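Side-chain contact in bifunctional cytochrome P450/NADPH--P450 reductase (Deinococcus aerius, PDB 7F3H), which probably hydroxylates organic substrates at a heme iron, using electrons from NADPH delivered by a reductase fused to the P450 domain: residues G25-P28 and V29-F32. Residues are numbered along the deposited sequence; the frame is centred on the assembly and turned at random.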
loop_
_atom_site.group_PDB
_atom_site.type_symbol
_atom_site.label_atom_id
_atom_site.label_comp_id
_atom_site.label_asym_id
_atom_site.label_seq_id
_atom_site.Cartn_x
_atom_site.Cartn_y
_atom_site.Cartn_z
ATOM N N GLY A 25 -4.307 13.966 15.781
ATOM C CA GLY A 25 -4.383 12.563 16.130
ATOM C C GLY A 25 -3.431 11.711 15.311
ATOM O O GLY A 25 -2.664 12.191 14.475
ATOM N N ASP A 26 -3.481 10.404 15.601
ATOM C CA ASP A 26 -2.621 9.425 14.953
ATOM C C ASP A 26 -3.027 9.111 13.515
ATOM O O ASP A 26 -2.204 8.568 12.771
ATOM C CB ASP A 26 -2.655 8.106 15.724
ATOM C CG ASP A 26 -1.769 8.104 16.938
ATOM O OD1 ASP A 26 -0.729 8.800 16.899
ATOM O OD2 ASP A 26 -2.105 7.367 17.902
ATOM N N ALA A 27 -4.280 9.419 13.117
ATOM C CA ALA A 27 -4.819 9.062 11.807
ATOM C C ALA A 27 -5.971 9.980 11.390
ATOM O O ALA A 27 -7.126 9.572 11.480
ATOM C CB ALA A 27 -5.282 7.602 11.830
ATOM N N PRO A 28 -5.703 11.202 10.922
ATOM C CA PRO A 28 -6.804 12.140 10.599
ATOM C C PRO A 28 -7.770 11.670 9.513
ATOM O O PRO A 28 -8.917 12.175 9.457
ATOM C CB PRO A 28 -6.071 13.426 10.178
ATOM C CG PRO A 28 -4.596 13.078 10.112
ATOM C CD PRO A 28 -4.370 11.836 10.853
ATOM N N VAL A 29 -7.369 10.726 8.654
ATOM C CA VAL A 29 -8.335 10.214 7.687
ATOM C C VAL A 29 -9.566 9.640 8.393
ATOM O O VAL A 29 -10.669 9.664 7.830
ATOM C CB VAL A 29 -7.686 9.190 6.725
ATOM C CG1 VAL A 29 -7.462 7.870 7.407
ATOM C CG2 VAL A 29 -8.562 9.025 5.445
ATOM N N LEU A 30 -9.433 9.180 9.646
ATOM C CA LEU A 30 -10.622 8.658 10.343
ATOM C C LEU A 30 -11.564 9.790 10.785
ATOM O O LEU A 30 -12.800 9.628 10.803
ATOM C CB LEU A 30 -10.203 7.799 11.537
ATOM C CG LEU A 30 -9.352 6.587 11.160
ATOM C CD1 LEU A 30 -9.125 5.643 12.349
ATOM C CD2 LEU A 30 -10.000 5.864 10.000
ATOM N N ASN A 31 -10.994 10.933 11.175
ATOM C CA ASN A 31 -11.808 12.127 11.373
ATOM C C ASN A 31 -12.584 12.475 10.111
ATOM O O ASN A 31 -13.768 12.854 10.172
ATOM C CB ASN A 31 -10.928 13.298 11.803
ATOM C CG ASN A 31 -10.127 12.993 13.059
ATOM O OD1 ASN A 31 -10.547 12.188 13.914
ATOM N ND2 ASN A 31 -8.992 13.665 13.200
ATOM N N PHE A 32 -11.922 12.378 8.957
ATOM C CA PHE A 32 -12.610 12.674 7.702
ATOM C C PHE A 32 -13.739 11.687 7.464
ATOM O O PHE A 32 -14.805 12.058 6.970
ATOM C CB PHE A 32 -11.635 12.627 6.530
ATOM C CG PHE A 32 -10.494 13.579 6.652
ATOM C CD1 PHE A 32 -10.627 14.754 7.373
ATOM C CD2 PHE A 32 -9.283 13.292 6.036
ATOM C CE1 PHE A 32 -9.569 15.636 7.464
ATOM C CE2 PHE A 32 -8.221 14.169 6.120
ATOM C CZ PHE A 32 -8.359 15.345 6.839
#
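Over one face of the Phe32 ring lies the carbonyl oxygen of Pro28, 3.5 Å above the plane and displaced toward the rim. At the far end of the ring, Phe32 CZ comes to 4.5 Å from Pro28 CB, a loose apolar touch. With chi1 at -59°, Phe32 CG sits beside its own backbone N and opposite the carbonyl carbon, which turns the ring back along the helix toward Pro28. The same Pro28 O accepts the Phe32 N-H at 3.1 Å, in the carbonyl plane and with a C=O...N angle of 159°. Asn31 CB packs against this oxygen too, at 3.3 Å. The Asn31 amide reaches back along the chain, where ND2 donates to the carbonyl of Tyr22. Ala27 O takes the Leu30 N-H at 3.0 Å, with the donor 36° out of the carbonyl plane. Beside that bond, Ala27 CB meets Leu30 CG at 4.2 Å. Phe32 also touches Leu53 and Gln55 of strand 51-56, as well as Leu360. Replacing Phe32 by an alanine is likely to leave a gap between the helix start and this strand, and Pro28 O without the ring beside it. The arrangement is a helix start in which Ala27 O and Pro28 O accept the first backbone bonds, and it sets helix 28-38 against the mixed beta-sheet that holds strand 51-56 in the cytochrome P450 fold.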